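Local coordinates for ATP/GTP-binding site-containing protein A (Brucella abortus, PDB 6NTR), which functions in the periplasm to maintain the integrity of the cell envelope, at residues A[14-19]-A[227-232]; A[79-84]-A[149-154]; A[185-190]-A[210-215]. All blocks are in the same frame, centred on the assembly; numbering follows the deposited sequence. Where two conformers were deposited one is given.

Contact 1. Residues A[14-19]-A[227-232]. With EDO (1,2-ethanediol), chain I.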
loop_
_atom_site.group_PDB
_atom_site.type_symbol
_atom_site.label_atom_id
_atom_site.label_comp_id
_atom_site.label_asym_id
_atom_site.label_seq_id
_atom_site.Cartn_x
_atom_site.Cartn_y
_atom_site.Cartn_z
ATOM N N LEU A 14 11.635 -5.368 6.862
ATOM C CA LEU A 14 11.029 -6.503 6.199
ATOM C C LEU A 14 11.719 -7.817 6.476
ATOM O O LEU A 14 12.936 -7.902 6.491
ATOM C CB LEU A 14 10.979 -6.273 4.695
ATOM C CG LEU A 14 10.419 -4.953 4.169
ATOM C CD1 LEU A 14 10.295 -5.015 2.658
ATOM C CD2 LEU A 14 9.073 -4.644 4.799
ATOM N N THR A 15 10.905 -8.840 6.698
ATOM C CA THR A 15 11.378 -10.176 6.986
ATOM C C THR A 15 10.524 -11.193 6.255
ATOM O O THR A 15 9.431 -10.888 5.825
ATOM C CB THR A 15 11.356 -10.446 8.487
ATOM O OG1 THR A 15 10.278 -9.721 9.078
ATOM C CG2 THR A 15 12.637 -9.976 9.112
ATOM N N LEU A 16 11.034 -12.399 6.088
ATOM C CA LEU A 16 10.290 -13.438 5.404
ATOM C C LEU A 16 9.347 -14.136 6.380
ATOM O O LEU A 16 9.757 -14.523 7.465
ATOM C CB LEU A 16 11.251 -14.441 4.788
ATOM C CG LEU A 16 10.635 -15.615 4.054
ATOM C CD1 LEU A 16 9.844 -15.152 2.853
ATOM C CD2 LEU A 16 11.706 -16.602 3.651
ATOM N N ASP A 17 8.082 -14.292 6.011
ATOM C CA ASP A 17 7.152 -14.956 6.912
ATOM C C ASP A 17 7.022 -16.432 6.594
ATOM O O ASP A 17 7.333 -17.266 7.419
ATOM C CB ASP A 17 5.784 -14.288 6.841
ATOM C CG ASP A 17 4.885 -14.659 7.998
ATOM O OD1 ASP A 17 5.327 -14.605 9.158
ATOM O OD2 ASP A 17 3.721 -14.995 7.737
ATOM N N ARG A 18 6.597 -16.752 5.382
ATOM C CA ARG A 18 6.449 -18.137 4.969
ATOM C C ARG A 18 6.903 -18.282 3.529
ATOM O O ARG A 18 6.665 -17.408 2.718
ATOM C CB ARG A 18 4.987 -18.615 5.172
ATOM C CG ARG A 18 4.272 -19.249 3.975
ATOM C CD ARG A 18 2.765 -19.296 4.160
ATOM N NE ARG A 18 2.060 -18.311 3.348
ATOM C CZ ARG A 18 1.792 -18.463 2.062
ATOM N NH1 ARG A 18 1.148 -17.520 1.406
ATOM N NH2 ARG A 18 2.180 -19.551 1.430
ATOM N N ALA A 19 7.542 -19.392 3.211
ATOM C CA ALA A 19 7.982 -19.611 1.849
ATOM C C ALA A 19 7.520 -20.926 1.262
ATOM O O ALA A 19 7.779 -21.971 1.812
ATOM C CB ALA A 19 9.484 -19.513 1.773
ATOM N N GLY A 227 0.811 -14.841 -1.949
ATOM C CA GLY A 227 0.422 -16.121 -2.490
ATOM C C GLY A 227 1.371 -17.165 -1.980
ATOM O O GLY A 227 1.247 -17.623 -0.857
ATOM N N ASP A 228 2.346 -17.519 -2.800
ATOM C CA ASP A 228 3.325 -18.523 -2.426
ATOM C C ASP A 228 4.116 -18.103 -1.208
ATOM O O ASP A 228 4.389 -18.927 -0.358
ATOM C CB ASP A 228 4.322 -18.787 -3.560
ATOM C CG ASP A 228 3.684 -19.381 -4.788
ATOM O OD1 ASP A 228 2.596 -19.976 -4.684
ATOM O OD2 ASP A 228 4.280 -19.245 -5.868
ATOM N N PHE A 229 4.487 -16.831 -1.121
ATOM C CA PHE A 229 5.274 -16.346 0.003
ATOM C C PHE A 229 4.691 -15.117 0.661
ATOM O O PHE A 229 4.029 -14.345 0.014
ATOM C CB PHE A 229 6.690 -16.021 -0.456
ATOM C CG PHE A 229 6.833 -14.671 -1.081
ATOM C CD1 PHE A 229 6.587 -14.492 -2.415
ATOM C CD2 PHE A 229 7.234 -13.595 -0.339
ATOM C CE1 PHE A 229 6.722 -13.263 -2.998
ATOM C CE2 PHE A 229 7.373 -12.362 -0.918
ATOM C CZ PHE A 229 7.120 -12.200 -2.247
ATOM N N SER A 230 4.937 -14.949 1.951
ATOM C CA SER A 230 4.460 -13.792 2.669
ATOM C C SER A 230 5.635 -13.077 3.313
ATOM O O SER A 230 6.659 -13.681 3.652
ATOM C CB SER A 230 3.403 -14.184 3.713
ATOM O OG SER A 230 3.832 -15.310 4.446
HETATM N N MSE A 231 5.456 -11.774 3.513
HETATM C CA MSE A 231 6.452 -10.925 4.101
HETATM C C MSE A 231 5.869 -10.273 5.306
HETATM O O MSE A 231 4.645 -10.155 5.425
HETATM C CB MSE A 231 6.772 -9.786 3.163
HETATM C CG MSE A 231 7.366 -10.259 1.858
HETATM SE SE MSE A 231 7.869 -8.640 0.894
HETATM C CE MSE A 231 7.797 -7.465 2.446
ATOM N N ARG A 232 6.747 -9.871 6.222
ATOM C CA ARG A 232 6.367 -9.209 7.445
ATOM C C ARG A 232 6.973 -7.822 7.427
ATOM O O ARG A 232 8.075 -7.643 6.952
ATOM C CB ARG A 232 6.946 -9.956 8.642
ATOM C CG ARG A 232 6.126 -11.113 9.154
ATOM C CD ARG A 232 5.478 -10.769 10.477
ATOM N NE ARG A 232 4.509 -11.775 10.880
ATOM C CZ ARG A 232 3.531 -11.562 11.744
ATOM N NH1 ARG A 232 3.384 -10.378 12.302
ATOM N NH2 ARG A 232 2.694 -12.538 12.053
HETATM C C1 EDO I . 11.389 -18.029 7.582
HETATM O O1 EDO I . 10.172 -17.841 8.325
HETATM C C2 EDO I . 11.668 -19.514 7.374
HETATM O O2 EDO I . 10.790 -20.025 6.360
HETATM O O HOH W 1 1.808 -16.329 5.844
#
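The side chains of D17, R18 and S230 gather round one water. It accepts from R18 NE in the plane of the guanidinium, donates to D17 OD2 at 3.0 Å, and lies 2.7 Å from S230 OG. S230 OG takes the crowded position between backbone N and carbonyl carbon (chi1 46°), which raises it between the other two side chains. D17 and R18 both stand opposite S230, a classic beta bulge in the antiparallel pairing of strands 8-19 and 229-240. In the bulge the side chain of D17 sets out toward the partner strand, while R18 and S230 point to the same side of the sheet as R232. CG of D17 is anti to the backbone N (chi1 -164°); this places OD1 3.4 Å from R232 NE, a straight but weak hydrogen bond within a salt bridge. OD1 meets the guanidinium at its edge, although carboxylate and guanidinium planes stand 67° apart. The R18 chain bends at its third torsion, and its far end forms salt bridges with D225 and D20. In the backbone, D17 N reaches S230 O at 2.8 Å from above the carbonyl plane, whereas S230 N lies in the carbonyl plane of R18 O, at 3.1 Å. Two residues further along the ladder, T15 and R232 form a regular hydrogen-bonded pair. O1 of an ethanediol, probably from the crystallisation liquor, donates to D17 O, which points away from strand 229-240. L14 crosses selenomethionine M231 obliquely, CD1 to CE 3.5 Å. The pair is thus apolar where L14, L16, F229 and M231 meet strands 25-39 and 43-56, and polar on the side of R18, S230 and R232, where the nearby arginines probably help keep D17 ionised.

Contact 2. Residues A[79-84]-A[149-154]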
loop_
_atom_site.group_PDB
_atom_site.type_symbol
_atom_site.label_atom_id
_atom_site.label_comp_id
_atom_site.label_asym_id
_atom_site.label_seq_id
_atom_site.Cartn_x
_atom_site.Cartn_y
_atom_site.Cartn_z
ATOM N N PHE A 79 -4.958 12.181 -9.581
ATOM C CA PHE A 79 -3.999 11.262 -8.975
ATOM C C PHE A 79 -2.798 11.153 -9.904
ATOM O O PHE A 79 -2.898 10.535 -10.967
ATOM C CB PHE A 79 -4.651 9.900 -8.735
ATOM C CG PHE A 79 -3.797 8.927 -7.991
ATOM C CD1 PHE A 79 -3.281 9.237 -6.755
ATOM C CD2 PHE A 79 -3.551 7.673 -8.511
ATOM C CE1 PHE A 79 -2.513 8.327 -6.062
ATOM C CE2 PHE A 79 -2.787 6.764 -7.827
ATOM C CZ PHE A 79 -2.264 7.094 -6.599
ATOM N N ARG A 80 -1.685 11.778 -9.527
ATOM C CA ARG A 80 -0.442 11.700 -10.286
ATOM C C ARG A 80 0.450 10.615 -9.691
ATOM O O ARG A 80 0.565 10.502 -8.470
ATOM C CB ARG A 80 0.294 13.046 -10.282
ATOM C CG ARG A 80 -0.354 14.150 -11.125
ATOM C CD ARG A 80 0.533 15.407 -11.234
ATOM N NE ARG A 80 0.168 16.450 -10.276
ATOM C CZ ARG A 80 -0.676 17.441 -10.539
ATOM N NH1 ARG A 80 -1.244 17.524 -11.734
ATOM N NH2 ARG A 80 -0.950 18.350 -9.612
ATOM N N PHE A 81 1.093 9.827 -10.556
ATOM C CA PHE A 81 1.869 8.667 -10.095
ATOM C C PHE A 81 3.108 8.332 -10.944
ATOM O O PHE A 81 3.057 8.390 -12.176
ATOM C CB PHE A 81 0.958 7.422 -10.011
ATOM C CG PHE A 81 0.279 7.058 -11.306
ATOM C CD1 PHE A 81 0.874 6.181 -12.202
ATOM C CD2 PHE A 81 -0.969 7.565 -11.603
ATOM C CE1 PHE A 81 0.243 5.841 -13.366
ATOM C CE2 PHE A 81 -1.596 7.231 -12.770
ATOM C CZ PHE A 81 -0.994 6.369 -13.652
ATOM N N VAL A 82 4.204 7.936 -10.267
ATOM C CA VAL A 82 5.457 7.481 -10.890
ATOM C C VAL A 82 5.925 6.191 -10.216
ATOM O O VAL A 82 6.107 6.159 -8.995
ATOM C CB VAL A 82 6.601 8.531 -10.804
ATOM C CG1 VAL A 82 7.819 8.113 -11.635
ATOM C CG2 VAL A 82 6.174 9.906 -11.248
ATOM N N ASN A 83 6.205 5.161 -11.015
ATOM C CA ASN A 83 6.675 3.879 -10.497
ATOM C C ASN A 83 8.013 3.516 -11.104
ATOM O O ASN A 83 8.072 3.153 -12.279
ATOM C CB ASN A 83 5.686 2.755 -10.791
ATOM C CG ASN A 83 4.775 2.494 -9.648
ATOM O OD1 ASN A 83 5.021 2.927 -8.526
ATOM N ND2 ASN A 83 3.739 1.731 -9.904
ATOM N N LYS A 84 9.069 3.536 -10.297
ATOM C CA LYS A 84 10.369 3.052 -10.730
ATOM C C LYS A 84 10.736 1.788 -9.968
ATOM O O LYS A 84 10.491 1.682 -8.762
ATOM C CB LYS A 84 11.457 4.122 -10.568
ATOM C CG LYS A 84 11.697 4.940 -11.831
ATOM C CD LYS A 84 12.397 6.272 -11.578
ATOM C CE LYS A 84 12.395 7.106 -12.855
ATOM N NZ LYS A 84 12.977 8.467 -12.739
ATOM N N PHE A 149 -7.988 2.286 -7.376
ATOM C CA PHE A 149 -7.004 2.439 -8.437
ATOM C C PHE A 149 -5.802 2.925 -7.667
ATOM O O PHE A 149 -5.859 3.973 -7.060
ATOM C CB PHE A 149 -7.398 3.487 -9.469
ATOM C CG PHE A 149 -6.371 3.671 -10.539
ATOM C CD1 PHE A 149 -6.157 2.691 -11.474
ATOM C CD2 PHE A 149 -5.595 4.800 -10.581
ATOM C CE1 PHE A 149 -5.201 2.837 -12.447
ATOM C CE2 PHE A 149 -4.631 4.957 -11.554
ATOM C CZ PHE A 149 -4.434 3.975 -12.487
ATOM N N ASP A 150 -4.723 2.164 -7.667
ATOM C CA ASP A 150 -3.554 2.568 -6.908
ATOM C C ASP A 150 -2.285 2.820 -7.739
ATOM O O ASP A 150 -1.269 3.234 -7.218
ATOM C CB ASP A 150 -3.292 1.570 -5.786
ATOM C CG ASP A 150 -3.063 0.182 -6.287
ATOM O OD1 ASP A 150 -3.131 -0.032 -7.500
ATOM O OD2 ASP A 150 -2.810 -0.704 -5.463
ATOM N N ALA A 151 -2.372 2.555 -9.026
ATOM C CA ALA A 151 -1.255 2.771 -9.933
ATOM C C ALA A 151 -0.070 1.899 -9.583
ATOM O O ALA A 151 1.078 2.291 -9.787
ATOM C CB ALA A 151 -0.826 4.236 -9.959
ATOM N N SER A 152 -0.338 0.725 -9.043
ATOM C CA SER A 152 0.714 -0.249 -8.863
ATOM C C SER A 152 0.702 -1.229 -10.031
ATOM O O SER A 152 -0.240 -1.286 -10.823
ATOM C CB SER A 152 0.552 -0.962 -7.531
ATOM O OG SER A 152 -0.658 -1.693 -7.517
ATOM N N GLU A 153 1.787 -1.997 -10.133
ATOM C CA GLU A 153 2.053 -2.837 -11.294
ATOM C C GLU A 153 1.938 -2.001 -12.557
ATOM O O GLU A 153 2.622 -0.984 -12.665
ATOM C CB GLU A 153 1.133 -4.047 -11.285
ATOM C CG GLU A 153 1.367 -4.837 -10.008
ATOM C CD GLU A 153 0.535 -6.076 -9.874
ATOM O OE1 GLU A 153 -0.445 -6.251 -10.621
ATOM O OE2 GLU A 153 0.869 -6.882 -8.993
ATOM N N ASP A 154 1.100 -2.376 -13.509
ATOM C CA ASP A 154 0.991 -1.606 -14.749
ATOM C C ASP A 154 0.059 -0.383 -14.753
ATOM O O ASP A 154 -0.033 0.329 -15.738
ATOM C CB ASP A 154 0.717 -2.528 -15.937
ATOM C CG ASP A 154 1.805 -3.570 -16.128
ATOM O OD1 ASP A 154 2.920 -3.370 -15.636
ATOM O OD2 ASP A 154 1.549 -4.602 -16.764
#
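D150 OD1 is held by one clear bond and a share of a second. The N-H of S152, two residues on, meets it at 3.3 Å from well above the carboxylate plane, 67° out of it, closing an Asx turn. The hydroxyl of S152 adds a weak bond whose single proton may go to either oxygen, OG lying 3.0 Å from D150 OD1 and 3.1 Å from D150 OD2. The turn holds A151 between its two ends in a left-handed backbone conformation, with its methyl directed at strand 78-87. That methyl settles over one face of F81 in a CH-pi contact, CB standing 3.6 Å from the ring centroid and leaning toward the CG and CD1 rim. F81 presents this face because its CG occupies the crowded position between backbone N and carbonyl carbon. The arrangement pins the loop between strands 143-148 and 159-165 across one side of a strand in the beta-barrel-like fold: F79, F81 and N83 alternate toward the loop, R80 and V82 away from it. F149, with CG anti to its own backbone N, brings the CE2 edge of its ring to the face of F81 in an offset edge-to-face pair, planes at 71° and centroids 5.9 Å apart. One face of F149 is covered by A151 N, above the ring centre. F79 crosses F149 obliquely, CD2 to CD2 4.1 Å, and turns its CE2-CZ edge to D150 O. F79 also stacks with F125, while from strand 105-112 L110 touches F81 and V108 touches F149. Toward the end of the contact that lies nearer solvent, aromatic packing gives way to an amide: N83 ND2 comes within 2.7 Å of A151 O, the carbonyl just before S152.

Contact 3. Residues A[185-190]-A[210-215]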
loop_
_atom_site.group_PDB
_atom_site.type_symbol
_atom_site.label_atom_id
_atom_site.label_comp_id
_atom_site.label_asym_id
_atom_site.label_seq_id
_atom_site.Cartn_x
_atom_site.Cartn_y
_atom_site.Cartn_z
ATOM N N ASP A 185 -2.434 4.886 21.673
ATOM C CA ASP A 185 -3.703 5.042 20.978
ATOM C C ASP A 185 -4.197 3.687 20.466
ATOM O O ASP A 185 -3.426 2.741 20.298
ATOM C CB ASP A 185 -3.545 6.036 19.818
ATOM C CG ASP A 185 -3.035 7.406 20.276
ATOM O OD1 ASP A 185 -3.071 7.694 21.493
ATOM O OD2 ASP A 185 -2.576 8.195 19.421
ATOM N N GLN A 186 -5.500 3.592 20.250
ATOM C CA GLN A 186 -6.131 2.374 19.774
ATOM C C GLN A 186 -5.850 2.104 18.310
ATOM O O GLN A 186 -5.619 3.016 17.556
ATOM C CB GLN A 186 -7.639 2.449 19.978
ATOM C CG GLN A 186 -8.092 2.440 21.419
ATOM C CD GLN A 186 -8.077 1.063 22.028
ATOM O OE1 GLN A 186 -8.395 0.084 21.376
ATOM N NE2 GLN A 186 -7.713 0.984 23.288
ATOM N N VAL A 187 -5.898 0.842 17.920
ATOM C CA VAL A 187 -5.701 0.455 16.541
ATOM C C VAL A 187 -6.796 -0.504 16.141
ATOM O O VAL A 187 -7.472 -1.057 16.983
ATOM C CB VAL A 187 -4.358 -0.247 16.302
ATOM C CG1 VAL A 187 -3.202 0.609 16.774
ATOM C CG2 VAL A 187 -4.340 -1.609 16.962
ATOM N N TRP A 188 -7.002 -0.650 14.846
ATOM C CA TRP A 188 -7.972 -1.586 14.334
ATOM C C TRP A 188 -7.211 -2.611 13.543
ATOM O O TRP A 188 -6.371 -2.249 12.742
ATOM C CB TRP A 188 -8.914 -0.914 13.354
ATOM C CG TRP A 188 -9.905 -0.011 13.935
ATOM C CD1 TRP A 188 -10.983 -0.352 14.680
ATOM C CD2 TRP A 188 -9.951 1.400 13.787
ATOM N NE1 TRP A 188 -11.688 0.756 15.024
ATOM C CE2 TRP A 188 -11.075 1.852 14.486
ATOM C CE3 TRP A 188 -9.147 2.329 13.136
ATOM C CZ2 TRP A 188 -11.412 3.190 14.554
ATOM C CZ3 TRP A 188 -9.481 3.643 13.204
ATOM C CH2 TRP A 188 -10.602 4.070 13.907
ATOM N N PRO A 189 -7.453 -3.898 13.792
ATOM C CA PRO A 189 -6.770 -4.847 12.925
ATOM C C PRO A 189 -7.466 -4.743 11.590
ATOM O O PRO A 189 -8.677 -4.692 11.573
ATOM C CB PRO A 189 -7.051 -6.186 13.583
ATOM C CG PRO A 189 -7.374 -5.861 14.996
ATOM C CD PRO A 189 -8.095 -4.558 14.936
ATOM N N VAL A 190 -6.727 -4.705 10.492
ATOM C CA VAL A 190 -7.355 -4.573 9.189
ATOM C C VAL A 190 -6.721 -5.568 8.242
ATOM O O VAL A 190 -5.493 -5.699 8.197
ATOM C CB VAL A 190 -7.246 -3.145 8.634
ATOM C CG1 VAL A 190 -8.166 -2.998 7.463
ATOM C CG2 VAL A 190 -7.592 -2.137 9.691
ATOM N N ASN A 210 -2.502 -7.794 5.883
ATOM C CA ASN A 210 -3.064 -7.618 7.190
ATOM C C ASN A 210 -2.269 -6.554 7.906
ATOM O O ASN A 210 -1.073 -6.612 7.923
ATOM C CB ASN A 210 -2.960 -8.903 7.994
ATOM C CG ASN A 210 -3.671 -10.046 7.346
ATOM O OD1 ASN A 210 -3.187 -10.640 6.404
ATOM N ND2 ASN A 210 -4.835 -10.364 7.860
ATOM N N PHE A 211 -2.931 -5.588 8.511
ATOM C CA PHE A 211 -2.228 -4.556 9.230
ATOM C C PHE A 211 -3.017 -4.014 10.399
ATOM O O PHE A 211 -4.203 -4.178 10.459
ATOM C CB PHE A 211 -1.827 -3.409 8.274
ATOM C CG PHE A 211 -2.978 -2.724 7.608
ATOM C CD1 PHE A 211 -3.498 -3.203 6.440
ATOM C CD2 PHE A 211 -3.528 -1.599 8.148
ATOM C CE1 PHE A 211 -4.550 -2.581 5.833
ATOM C CE2 PHE A 211 -4.582 -0.978 7.547
ATOM C CZ PHE A 211 -5.090 -1.470 6.388
ATOM N N LYS A 212 -2.330 -3.348 11.312
ATOM C CA LYS A 212 -2.945 -2.702 12.455
ATOM C C LYS A 212 -2.989 -1.226 12.092
ATOM O O LYS A 212 -1.971 -0.634 11.814
ATOM C CB LYS A 212 -2.102 -2.909 13.697
ATOM C CG LYS A 212 -2.211 -4.295 14.294
ATOM C CD LYS A 212 -1.234 -4.482 15.433
ATOM C CE LYS A 212 -1.547 -5.714 16.265
ATOM N NZ LYS A 212 -2.216 -6.786 15.488
ATOM N N LEU A 213 -4.164 -0.624 12.099
ATOM C CA LEU A 213 -4.321 0.758 11.687
ATOM C C LEU A 213 -4.790 1.752 12.735
ATOM O O LEU A 213 -5.700 1.468 13.489
ATOM C CB LEU A 213 -5.277 0.777 10.502
ATOM C CG LEU A 213 -6.023 2.033 10.092
ATOM C CD1 LEU A 213 -5.176 2.846 9.142
ATOM C CD2 LEU A 213 -7.312 1.647 9.406
ATOM N N TYR A 214 -4.149 2.914 12.769
ATOM C CA TYR A 214 -4.477 4.006 13.680
ATOM C C TYR A 214 -5.510 4.927 13.049
ATOM O O TYR A 214 -5.646 5.000 11.831
ATOM C CB TYR A 214 -3.234 4.821 14.041
ATOM C CG TYR A 214 -2.281 4.083 14.916
ATOM C CD1 TYR A 214 -1.440 3.119 14.388
ATOM C CD2 TYR A 214 -2.227 4.330 16.276
ATOM C CE1 TYR A 214 -0.571 2.412 15.187
ATOM C CE2 TYR A 214 -1.362 3.633 17.086
ATOM C CZ TYR A 214 -0.535 2.673 16.535
ATOM O OH TYR A 214 0.328 1.968 17.334
ATOM N N ARG A 215 -6.239 5.643 13.901
ATOM C CA ARG A 215 -7.202 6.621 13.405
ATOM C C ARG A 215 -6.553 7.703 12.537
ATOM O O ARG A 215 -7.238 8.300 11.695
ATOM C CB ARG A 215 -7.929 7.261 14.590
ATOM C CG ARG A 215 -9.377 7.527 14.357
ATOM C CD ARG A 215 -10.113 7.500 15.674
ATOM N NE ARG A 215 -9.730 8.577 16.587
ATOM C CZ ARG A 215 -10.568 9.507 17.041
ATOM N NH1 ARG A 215 -11.847 9.480 16.692
ATOM N NH2 ARG A 215 -10.141 10.444 17.873
#
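Four backbone bonds tie the hairpin strands 187-195 and 207-214 together. The shortest join V190 and F211, 2.6 Å both from V190 N to F211 O and from F211 N to V190 O, each donor lying nearly along the C=O axis. W188 and L213 make the next hydrogen-bonded pair: W188 N sits on a lone pair of L213 O at 2.8 Å, and L213 N returns an almost straight bond to W188 O. Between them P189 faces K212 in a non-hydrogen-bonded position, so its lack of an N-H costs this ladder nothing. Side chains then pack along both faces. V190 lies alongside F211, pointing the same way, and sets CB over the ring toward its rim, 3.8 Å from the centroid. Its CG2 branch crosses to L213 CD2 at 3.8 Å. W188 continues this row, touching R215 CG with the CH2 edge of its indole at 3.7 Å, while L133 of helix 126-138 covers V190 and L213, and A137 and E138 meet the indole. On the other face V187 and Y214 run side by side. V187 CG1, anti to the carbonyl carbon, is centred over the phenol ring, 3.5 Å from the centroid and only 15° off the normal, and R220 NE donates to Y214 OH. Across the strands the backbone thus supplies the clear hydrogen bonds, while the closest side-chain contacts are apolar, chiefly valine over an aromatic face.

Contacts 1 and 3 are strand pairings, antiparallel in both; contact 2 instead lays a loop over a strand. Contact 1 joins the first and last strands, 8-19 and 229-240, and brackets the other two in sequence, whereas contact 3 pairs the strands of one hairpin, at the end away from its connecting loop. All are partly buried; contact 2 lies nearest the centre of the chain, about 11 Å between centres, and contact 1 farthest, about 16 Å. Accordingly 14-19 with 227-232 carries charges and water at its surface, 79-84 with 149-154 depends on buried rings and a methyl, and 185-190 with 210-215 combines backbone bonding with packing beneath helix 126-138.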